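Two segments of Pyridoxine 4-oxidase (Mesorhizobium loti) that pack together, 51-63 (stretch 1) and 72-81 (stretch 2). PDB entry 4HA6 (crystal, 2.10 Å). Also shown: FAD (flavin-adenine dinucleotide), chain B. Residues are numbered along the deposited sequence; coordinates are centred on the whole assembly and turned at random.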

ATOM      1  N   LEU A  51       7.107  10.341  11.379  1.00 36.01           N
ATOM      2  CA  LEU A  51       7.424  10.765  10.012  1.00 36.99           C
ATOM      3  C   LEU A  51       6.294  11.557   9.336  1.00 41.97           C
ATOM      4  O   LEU A  51       6.555  12.417   8.481  1.00 30.11           O
ATOM      5  CB  LEU A  51       7.789   9.552   9.146  1.00 38.98           C
ATOM      6  CG  LEU A  51       9.255   9.115   9.046  1.00 50.21           C
ATOM      7  CD1 LEU A  51       9.914   9.009  10.415  1.00 42.93           C
ATOM      8  CD2 LEU A  51       9.367   7.787   8.304  1.00 33.35           C
ATOM      9  N   GLN A  52       5.047  11.259   9.708  1.00 34.74           N
ATOM     10  CA  GLN A  52       3.883  11.898   9.086  1.00 36.39           C
ATOM     11  C   GLN A  52       3.807  13.394   9.414  1.00 30.26           C
ATOM     12  O   GLN A  52       4.184  13.820  10.512  1.00 26.58           O
ATOM     13  CB  GLN A  52       2.594  11.172   9.488  1.00 26.89           C
ATOM     14  CG  GLN A  52       2.533   9.728   9.001  1.00 22.16           C
ATOM     15  CD  GLN A  52       1.461   8.897   9.706  1.00 36.64           C
ATOM     16  OE1 GLN A  52       0.365   9.384   9.999  1.00 30.63           O
ATOM     17  NE2 GLN A  52       1.778   7.631   9.974  1.00 32.59           N
ATOM     18  N   GLY A  53       3.342  14.191   8.454  1.00 34.28           N
ATOM     19  CA  GLY A  53       3.239  15.632   8.646  1.00 33.28           C
ATOM     20  C   GLY A  53       4.557  16.369   8.448  1.00 45.39           C
ATOM     21  O   GLY A  53       4.607  17.601   8.537  1.00 37.53           O
ATOM     22  N   ARG A  54       5.628  15.617   8.189  1.00 36.92           N
ATOM     23  CA  ARG A  54       6.926  16.216   7.876  1.00 45.17           C
ATOM     24  C   ARG A  54       6.986  16.660   6.418  1.00 40.13           C
ATOM     25  O   ARG A  54       6.028  16.470   5.662  1.00 30.40           O
ATOM     26  CB  ARG A  54       8.074  15.250   8.183  1.00 42.35           C
ATOM     27  CG  ARG A  54       8.587  15.325   9.616  1.00 35.34           C
ATOM     28  CD  ARG A  54       8.779  13.938  10.188  1.00 44.94           C
ATOM     29  NE  ARG A  54      10.156  13.645  10.567  1.00 53.25           N
ATOM     30  CZ  ARG A  54      10.538  13.288  11.791  1.00 49.54           C
ATOM     31  NH1 ARG A  54       9.650  13.179  12.772  1.00 38.30           N
ATOM     32  NH2 ARG A  54      11.815  13.036  12.037  1.00 40.49           N
ATOM     33  N   SER A  55       8.125  17.227   6.031  1.00 37.63           N
ATOM     34  CA  SER A  55       8.300  17.883   4.730  1.00 38.86           C
ATOM     35  C   SER A  55       8.102  16.976   3.498  1.00 40.76           C
ATOM     36  O   SER A  55       7.608  17.427   2.455  1.00 35.72           O
ATOM     37  CB  SER A  55       9.680  18.557   4.687  1.00 39.39           C
ATOM     38  OG  SER A  55       9.938  19.131   3.421  1.00 46.51           O
ATOM     39  N   TYR A  56       8.486  15.706   3.626  1.00 37.61           N
ATOM     40  CA  TYR A  56       8.463  14.757   2.507  1.00 24.22           C
ATOM     41  C   TYR A  56       7.213  13.859   2.506  1.00 36.91           C
ATOM     42  O   TYR A  56       7.240  12.733   1.990  1.00 28.69           O
ATOM     43  CB  TYR A  56       9.734  13.903   2.525  1.00 27.54           C
ATOM     44  CG  TYR A  56      10.129  13.426   3.913  1.00 39.60           C
ATOM     45  CD1 TYR A  56      10.999  14.174   4.707  1.00 34.01           C
ATOM     46  CD2 TYR A  56       9.627  12.232   4.432  1.00 36.32           C
ATOM     47  CE1 TYR A  56      11.359  13.744   5.975  1.00 30.35           C
ATOM     48  CE2 TYR A  56       9.980  11.797   5.696  1.00 36.02           C
ATOM     49  CZ  TYR A  56      10.847  12.556   6.461  1.00 41.81           C
ATOM     50  OH  TYR A  56      11.201  12.121   7.720  1.00 44.39           O
ATOM     51  N   ASP A  57       6.127  14.373   3.080  1.00 39.37           N
ATOM     52  CA  ASP A  57       4.843  13.671   3.143  1.00 34.95           C
ATOM     53  C   ASP A  57       3.785  14.552   2.473  1.00 29.75           C
ATOM     54  O   ASP A  57       3.567  15.694   2.894  1.00 30.26           O
ATOM     55  CB  ASP A  57       4.488  13.344   4.613  1.00 32.09           C
ATOM     56  CG  ASP A  57       3.015  12.940   4.816  1.00 33.22           C
ATOM     57  OD1 ASP A  57       2.333  12.524   3.851  1.00 36.46           O
ATOM     58  OD2 ASP A  57       2.542  13.027   5.972  1.00 29.82           O
ATOM     59  N   TRP A  58       3.140  14.015   1.435  1.00 32.56           N
ATOM     60  CA  TRP A  58       2.144  14.753   0.650  1.00 30.59           C
ATOM     61  C   TRP A  58       0.957  15.211   1.505  1.00 35.04           C
ATOM     62  O   TRP A  58       0.441  16.323   1.324  1.00 26.28           O
ATOM     63  CB  TRP A  58       1.633  13.908  -0.525  1.00 19.86           C
ATOM     64  CG  TRP A  58       2.643  13.652  -1.623  1.00 35.53           C
ATOM     65  CD1 TRP A  58       3.554  12.627  -1.681  1.00 30.76           C
ATOM     66  CD2 TRP A  58       2.830  14.422  -2.828  1.00 31.38           C
ATOM     67  NE1 TRP A  58       4.295  12.718  -2.844  1.00 29.64           N
ATOM     68  CE2 TRP A  58       3.876  13.815  -3.560  1.00 26.54           C
ATOM     69  CE3 TRP A  58       2.218  15.568  -3.355  1.00 17.15           C
ATOM     70  CZ2 TRP A  58       4.326  14.317  -4.787  1.00 23.83           C
ATOM     71  CZ3 TRP A  58       2.660  16.063  -4.573  1.00 27.59           C
ATOM     72  CH2 TRP A  58       3.706  15.438  -5.277  1.00 23.04           C
ATOM     73  N   ASP A  59       0.530  14.347   2.425  1.00 28.17           N
ATOM     74  CA  ASP A  59      -0.548  14.668   3.363  1.00 23.03           C
ATOM     75  C   ASP A  59      -1.863  15.100   2.682  1.00 18.46           C
ATOM     76  O   ASP A  59      -2.330  16.215   2.882  1.00 28.07           O
ATOM     77  CB  ASP A  59      -0.071  15.731   4.363  1.00 28.17           C
ATOM     78  CG  ASP A  59      -0.986  15.858   5.556  1.00 33.99           C
ATOM     79  OD1 ASP A  59      -1.617  14.849   5.931  1.00 31.89           O
ATOM     80  OD2 ASP A  59      -1.075  16.964   6.124  1.00 35.64           O
ATOM     81  N   TYR A  60      -2.453  14.211   1.885  1.00 19.72           N
ATOM     82  CA  TYR A  60      -3.723  14.494   1.212  1.00 13.78           C
ATOM     83  C   TYR A  60      -4.862  14.457   2.214  1.00 19.01           C
ATOM     84  O   TYR A  60      -4.763  13.795   3.245  1.00 15.35           O
ATOM     85  CB  TYR A  60      -4.018  13.440   0.136  1.00 10.13           C
ATOM     86  CG  TYR A  60      -2.955  13.311  -0.918  1.00 13.81           C
ATOM     87  CD1 TYR A  60      -2.966  14.137  -2.044  1.00 11.36           C
ATOM     88  CD2 TYR A  60      -1.947  12.354  -0.805  1.00 14.06           C
ATOM     89  CE1 TYR A  60      -1.990  14.026  -3.023  1.00 11.48           C
ATOM     90  CE2 TYR A  60      -0.973  12.227  -1.792  1.00 18.25           C
ATOM     91  CZ  TYR A  60      -1.000  13.068  -2.894  1.00 14.86           C
ATOM     92  OH  TYR A  60      -0.037  12.971  -3.877  1.00 15.34           O
ATOM     93  N   ARG A  61      -5.957  15.139   1.898  1.00 13.74           N
ATOM     94  CA  ARG A  61      -7.127  15.138   2.761  1.00 14.63           C
ATOM     95  C   ARG A  61      -8.329  14.636   1.949  1.00 16.32           C
ATOM     96  O   ARG A  61      -8.639  15.190   0.895  1.00  7.46           O
ATOM     97  CB  ARG A  61      -7.364  16.555   3.290  1.00 18.98           C
ATOM     98  CG  ARG A  61      -8.456  16.652   4.327  1.00 30.38           C
ATOM     99  CD  ARG A  61      -8.856  18.092   4.547  1.00 31.93           C
ATOM    100  NE  ARG A  61     -10.167  18.211   5.187  1.00 36.48           N
ATOM    101  CZ  ARG A  61     -11.330  18.167   4.536  1.00 48.75           C
ATOM    102  NH1 ARG A  61     -11.358  17.994   3.214  1.00 32.53           N
ATOM    103  NH2 ARG A  61     -12.471  18.292   5.208  1.00 44.91           N
ATOM    104  N   THR A  62      -8.995  13.572   2.403  1.00 13.71           N
ATOM    105  CA  THR A  62     -10.146  13.070   1.641  1.00 11.04           C
ATOM    106  C   THR A  62     -11.368  13.950   1.875  1.00 14.47           C
ATOM    107  O   THR A  62     -11.412  14.708   2.855  1.00  9.34           O
ATOM    108  CB  THR A  62     -10.551  11.661   2.066  1.00  7.67           C
ATOM    109  OG1 THR A  62     -11.409  11.750   3.202  1.00  6.24           O
ATOM    110  CG2 THR A  62      -9.316  10.777   2.394  1.00  6.77           C
ATOM    111  N   GLU A  63     -12.362  13.851   0.993  1.00  5.34           N
ATOM    112  CA  GLU A  63     -13.684  14.403   1.298  1.00  4.21           C
ATOM    113  C   GLU A  63     -14.229  13.829   2.610  1.00 10.58           C
ATOM    114  O   GLU A  63     -13.812  12.753   3.045  1.00  8.10           O
ATOM    115  CB  GLU A  63     -14.665  14.075   0.180  1.00  6.43           C
ATOM    116  CG  GLU A  63     -14.284  14.676  -1.187  1.00 13.97           C
ATOM    117  CD  GLU A  63     -14.161  16.189  -1.140  1.00 13.99           C
ATOM    118  OE1 GLU A  63     -13.013  16.703  -1.124  1.00 19.94           O
ATOM    119  OE2 GLU A  63     -15.213  16.859  -1.114  1.00 17.63           O
ATOM    120  N   ALA A  72     -13.482  13.346   7.629  1.00 10.11           N
ATOM    121  CA  ALA A  72     -12.531  13.448   6.527  1.00  6.92           C
ATOM    122  C   ALA A  72     -11.240  12.821   7.023  1.00  9.40           C
ATOM    123  O   ALA A  72     -10.954  12.844   8.213  1.00 13.61           O
ATOM    124  CB  ALA A  72     -12.303  14.916   6.154  1.00  6.11           C
ATOM    125  N   HIS A  73     -10.448  12.267   6.121  1.00  6.94           N
ATOM    126  CA  HIS A  73      -9.298  11.492   6.541  1.00 10.85           C
ATOM    127  C   HIS A  73      -8.004  12.059   5.966  1.00 10.12           C
ATOM    128  O   HIS A  73      -7.996  12.633   4.874  1.00 11.56           O
ATOM    129  CB  HIS A  73      -9.465  10.048   6.072  1.00  7.92           C
ATOM    130  CG  HIS A  73     -10.649   9.355   6.668  1.00 10.07           C
ATOM    131  ND1 HIS A  73     -10.528   8.382   7.636  1.00  6.87           N
ATOM    132  CD2 HIS A  73     -11.976   9.485   6.430  1.00  6.48           C
ATOM    133  CE1 HIS A  73     -11.731   7.950   7.977  1.00  9.34           C
ATOM    134  NE2 HIS A  73     -12.627   8.600   7.255  1.00  6.69           N
ATOM    135  N   HIS A  74      -6.910  11.883   6.690  1.00  8.69           N
ATOM    136  CA  HIS A  74      -5.614  12.327   6.192  1.00 17.64           C
ATOM    137  C   HIS A  74      -4.874  11.155   5.576  1.00 14.75           C
ATOM    138  O   HIS A  74      -4.773  10.100   6.196  1.00 17.01           O
ATOM    139  CB  HIS A  74      -4.800  12.963   7.321  1.00 21.86           C
ATOM    140  CG  HIS A  74      -5.113  14.409   7.536  1.00 40.48           C
ATOM    141  ND1 HIS A  74      -4.256  15.422   7.152  1.00 41.04           N
ATOM    142  CD2 HIS A  74      -6.195  15.018   8.075  1.00 41.21           C
ATOM    143  CE1 HIS A  74      -4.794  16.588   7.453  1.00 57.90           C
ATOM    144  NE2 HIS A  74      -5.975  16.372   8.012  1.00 55.61           N
ATOM    145  N   TRP A  75      -4.379  11.330   4.351  1.00  9.84           N
ATOM    146  CA  TRP A  75      -3.658  10.264   3.648  1.00 11.34           C
ATOM    147  C   TRP A  75      -2.183  10.608   3.450  1.00 19.01           C
ATOM    148  O   TRP A  75      -1.820  11.324   2.515  1.00 18.68           O
ATOM    149  CB  TRP A  75      -4.301   9.986   2.284  1.00 10.20           C
ATOM    150  CG  TRP A  75      -5.541   9.096   2.344  1.00 11.05           C
ATOM    151  CD1 TRP A  75      -6.270   8.763   3.457  1.00  7.43           C
ATOM    152  CD2 TRP A  75      -6.156   8.402   1.243  1.00  6.30           C
ATOM    153  NE1 TRP A  75      -7.310   7.923   3.109  1.00  7.87           N
ATOM    154  CE2 TRP A  75      -7.260   7.688   1.756  1.00  9.89           C
ATOM    155  CE3 TRP A  75      -5.881   8.325  -0.130  1.00  8.51           C
ATOM    156  CZ2 TRP A  75      -8.095   6.905   0.941  1.00  7.31           C
ATOM    157  CZ3 TRP A  75      -6.710   7.552  -0.938  1.00 12.70           C
ATOM    158  CH2 TRP A  75      -7.803   6.851  -0.400  1.00 11.64           C
ATOM    159  N   ALA A  76      -1.333  10.088   4.331  1.00 13.58           N
ATOM    160  CA  ALA A  76       0.115  10.291   4.232  1.00 22.58           C
ATOM    161  C   ALA A  76       0.665   9.619   2.982  1.00 29.22           C
ATOM    162  O   ALA A  76       0.292   8.492   2.675  1.00 33.75           O
ATOM    163  CB  ALA A  76       0.821   9.746   5.484  1.00 19.98           C
ATOM    164  N   ARG A  77       1.545  10.305   2.257  1.00 28.27           N
ATOM    165  CA  ARG A  77       2.193   9.705   1.091  1.00 18.74           C
ATOM    166  C   ARG A  77       3.646  10.169   0.966  1.00 30.63           C
ATOM    167  O   ARG A  77       3.948  11.346   1.181  1.00 28.24           O
ATOM    168  CB  ARG A  77       1.420  10.047  -0.190  1.00 30.20           C
ATOM    169  CG  ARG A  77       0.121   9.258  -0.396  1.00 25.61           C
ATOM    170  CD  ARG A  77       0.401   7.792  -0.760  1.00 31.99           C
ATOM    171  NE  ARG A  77       0.063   6.862   0.323  1.00 20.31           N
ATOM    172  CZ  ARG A  77       0.231   5.544   0.252  1.00 18.87           C
ATOM    173  NH1 ARG A  77       0.732   4.997  -0.848  1.00 19.66           N
ATOM    174  NH2 ARG A  77      -0.112   4.765   1.271  1.00 21.91           N
ATOM    175  N   GLY A  78       4.547   9.251   0.622  1.00 23.77           N
ATOM    176  CA  GLY A  78       5.946   9.601   0.438  1.00 29.38           C
ATOM    177  C   GLY A  78       6.204  10.572  -0.714  1.00 35.92           C
ATOM    178  O   GLY A  78       5.725  10.350  -1.833  1.00 21.85           O
ATOM    179  N   ARG A  79       6.944  11.651  -0.427  1.00 28.59           N
ATOM    180  CA  ARG A  79       7.418  12.602  -1.447  1.00 24.60           C
ATOM    181  C   ARG A  79       8.941  12.783  -1.346  1.00 25.68           C
ATOM    182  O   ARG A  79       9.428  13.797  -0.830  1.00 25.39           O
ATOM    183  CB  ARG A  79       6.731  13.971  -1.314  1.00 29.76           C
ATOM    184  CG  ARG A  79       7.067  14.949  -2.457  1.00 26.77           C
ATOM    185  CD  ARG A  79       7.116  16.411  -1.987  1.00 35.02           C
ATOM    186  NE  ARG A  79       5.803  17.037  -2.080  1.00 35.44           N
ATOM    187  CZ  ARG A  79       5.093  17.464  -1.038  1.00 39.45           C
ATOM    188  NH1 ARG A  79       5.580  17.361   0.195  1.00 42.15           N
ATOM    189  NH2 ARG A  79       3.897  18.006  -1.231  1.00 32.37           N
ATOM    190  N   LEU A  80       9.676  11.792  -1.845  1.00 23.30           N
ATOM    191  CA  LEU A  80      11.140  11.740  -1.767  1.00 25.87           C
ATOM    192  C   LEU A  80      11.566  10.425  -2.404  1.00 30.41           C
ATOM    193  O   LEU A  80      10.720   9.543  -2.646  1.00 21.92           O
ATOM    194  CB  LEU A  80      11.649  11.815  -0.313  1.00 23.34           C
ATOM    195  CG  LEU A  80      11.504  10.617   0.634  1.00 32.69           C
ATOM    196  CD1 LEU A  80      12.272  10.858   1.931  1.00 26.59           C
ATOM    197  CD2 LEU A  80      10.034  10.295   0.928  1.00 39.87           C
ATOM    198  N   ILE A  81      12.863  10.292  -2.687  1.00 21.25           N
ATOM    199  CA  ILE A  81      13.377   9.066  -3.283  1.00 20.21           C
ATOM    200  C   ILE A  81      13.031   7.902  -2.357  1.00 24.27           C
ATOM    201  O   ILE A  81      13.382   7.910  -1.174  1.00 26.24           O
ATOM    202  CB  ILE A  81      14.899   9.158  -3.558  1.00 27.98           C
ATOM    203  CG1 ILE A  81      15.166  10.009  -4.808  1.00 34.38           C
ATOM    204  CG2 ILE A  81      15.502   7.776  -3.738  1.00 21.39           C
ATOM    205  CD1 ILE A  81      14.725   9.348  -6.121  1.00 17.54           C
TER
HETATM  206  PA  FAD B 601       4.805   5.414  -3.998  1.00  5.73           P
HETATM  207  O1A FAD B 601       5.797   4.483  -3.315  1.00 11.80           O
HETATM  208  O2A FAD B 601       3.928   6.285  -3.143  1.00 14.87           O
HETATM  209  O5B FAD B 601       5.656   6.339  -5.017  1.00 10.88           O
HETATM  210  C5B FAD B 601       5.147   7.494  -5.678  1.00  9.36           C
HETATM  211  C4B FAD B 601       6.363   8.369  -5.944  1.00  7.48           C
HETATM  212  O4B FAD B 601       6.176   9.209  -7.088  1.00  9.63           O
HETATM  213  C3B FAD B 601       6.635   9.292  -4.763  1.00 14.77           C
HETATM  214  O3B FAD B 601       8.048   9.224  -4.508  1.00  7.86           O
HETATM  215  C2B FAD B 601       6.220  10.678  -5.250  1.00  9.88           C
HETATM  216  O2B FAD B 601       7.006  11.713  -4.631  1.00 13.44           O
HETATM  217  C1B FAD B 601       6.456  10.582  -6.754  1.00  9.52           C
HETATM  218  N9A FAD B 601       5.564  11.435  -7.595  1.00  6.29           N
HETATM  219  C8A FAD B 601       4.232  11.605  -7.449  1.00  7.45           C
HETATM  220  N7A FAD B 601       3.750  12.435  -8.414  1.00  6.62           N
HETATM  221  C5A FAD B 601       4.783  12.808  -9.206  1.00  8.04           C
HETATM  222  C6A FAD B 601       4.961  13.666 -10.407  1.00  9.04           C
HETATM  223  N6A FAD B 601       3.896  14.311 -10.981  1.00  5.51           N
HETATM  224  N1A FAD B 601       6.220  13.781 -10.919  1.00 12.05           N
HETATM  225  C2A FAD B 601       7.275  13.141 -10.372  1.00 11.02           C
HETATM  226  N3A FAD B 601       7.169  12.346  -9.283  1.00 10.89           N
HETATM  227  C4A FAD B 601       5.973  12.140  -8.662  1.00  7.67           C
HETATM  228  N1  FAD B 601       2.604  -1.319   2.659  1.00  3.53           N
HETATM  229  C2  FAD B 601       2.971  -2.524   3.131  1.00  5.81           C
HETATM  230  O2  FAD B 601       2.925  -3.506   2.357  1.00  5.95           O
HETATM  231  N3  FAD B 601       3.354  -2.716   4.408  1.00  6.79           N
HETATM  232  C4  FAD B 601       3.418  -1.710   5.296  1.00 17.18           C
HETATM  233  O4  FAD B 601       3.767  -1.907   6.490  1.00 23.04           O
HETATM  234  C4X FAD B 601       3.030  -0.352   4.850  1.00 13.55           C
HETATM  235  N5  FAD B 601       3.049   0.711   5.680  1.00 19.64           N
HETATM  236  C5X FAD B 601       2.707   1.947   5.239  1.00 22.62           C
HETATM  237  C6  FAD B 601       2.739   3.040   6.102  1.00 21.04           C
HETATM  238  C7  FAD B 601       2.395   4.310   5.647  1.00 21.08           C
HETATM  239  C7M FAD B 601       2.439   5.483   6.595  1.00 14.12           C
HETATM  240  C8  FAD B 601       1.992   4.504   4.227  1.00 18.15           C
HETATM  241  C8M FAD B 601       1.614   5.878   3.741  1.00 13.74           C
HETATM  242  C9  FAD B 601       1.958   3.419   3.353  1.00  9.98           C
HETATM  243  C9A FAD B 601       2.296   2.148   3.820  1.00 12.21           C
HETATM  244  N10 FAD B 601       2.261   1.045   2.950  1.00 10.91           N
HETATM  245  C10 FAD B 601       2.621  -0.218   3.439  1.00  8.81           C
HETATM  246  C1' FAD B 601       1.847   1.219   1.552  1.00 10.97           C
HETATM  247  C2' FAD B 601       3.012   1.165   0.577  1.00 10.50           C
HETATM  248  O2' FAD B 601       4.100   1.968   1.061  1.00 13.30           O
HETATM  249  C3' FAD B 601       2.499   1.705  -0.759  1.00  9.79           C
HETATM  250  O3' FAD B 601       1.304   0.987  -1.109  1.00  5.53           O
HETATM  251  C4' FAD B 601       3.538   1.558  -1.857  1.00 10.95           C
HETATM  252  O4' FAD B 601       4.733   2.238  -1.434  1.00 14.26           O
HETATM  253  C5' FAD B 601       3.029   2.120  -3.189  1.00  6.90           C
HETATM  254  O5' FAD B 601       4.156   2.353  -4.032  1.00 11.88           O
HETATM  255  P   FAD B 601       3.952   3.080  -5.443  1.00 12.17           P
HETATM  256  O1P FAD B 601       5.179   2.880  -6.323  1.00  8.76           O
HETATM  257  O2P FAD B 601       2.582   2.737  -5.994  1.00  5.02           O
HETATM  258  O3P FAD B 601       3.846   4.620  -5.009  1.00  7.05           O

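The two stretches run antiparallel, with Tyr56 opposite Arg79 at one end of the register and Glu63 opposite Ala72 at the other, and together they bury 1010 Å². Regular sheet is brief: Tyr60 and Trp75 form a hydrogen-bonded pair, Tyr60 N to Trp75 O at 3.0 Å and Trp75 N to Tyr60 O at 2.7 Å, while Arg61 and His74 form the adjoining non-hydrogen-bonded pair. Thr62 N continues the ladder to His73 O (2.8 Å). In the return direction a side chain stands in for the backbone, because His73 N donates to Thr62 OG1 (3.1 Å), whose own hydroxyl donates to Glu63 O (2.6 Å).

Beyond Asp59, which has positive phi and psi, pairing resumes as a single bridge between Asp57 and Gly78. Around it, Trp58 N donates to Arg77 O (2.8 Å) and Arg79 N to Tyr56 O (2.7 Å), and Asp57 CA lies 3.2 Å from Arg77 O in a CA-H...O contact. The Asp57 carboxylate ties this region together: OD1 accepts from Arg77 N across the interface (2.8 Å) and from Asp59 N within its own stretch (2.9 Å), while OD2 takes Gly53 N (2.9 Å). Gly53 lies in the type II turn from Leu51 to Arg54, where its positive phi suits glycine.

Arg79 and Trp58, the residues of each stretch most covered by the other, meet with Arg79 lying over the Trp58 ring. The Arg79 CB lies over the indole, 3.5 Å from the centroid of the Trp58 five-membered ring, and the chain then carries its guanidinium over the six-membered ring, with Arg79 CZ 4.3 Å from that centroid in a cation-pi contact. At the indole edge, Trp58 NE1 makes weak hydrogen bonds to Gly78 O (2.9 Å) and to FAD O2B (3.4 Å), linking the interface to the cofactor. At the same end of the register, Tyr56 CG meets Leu80 CD1 at 3.9 Å, an apolar contact.

On the sheet, the Tyr60 and Trp75 side chains share one face, with Tyr60 CB 4.1 Å from Trp75 CB; Arg77 CG approaches the edge of the Tyr60 ring, 3.5 Å from Tyr60 CE2. Arg61 and His74 project from the other face, where His74 ND1 donates almost linearly to Asp59 OD1 (3.0 Å). Farther along, Thr62 CG2 sits over the face of the Trp75 indole, 3.7 Å from the five-membered ring centroid, so the methyl packs against the pi surface while the hydroxyl serves the backbone. Ala72 CB lies over one face of the Arg61 guanidinium, 3.5 Å from Arg61 NH2.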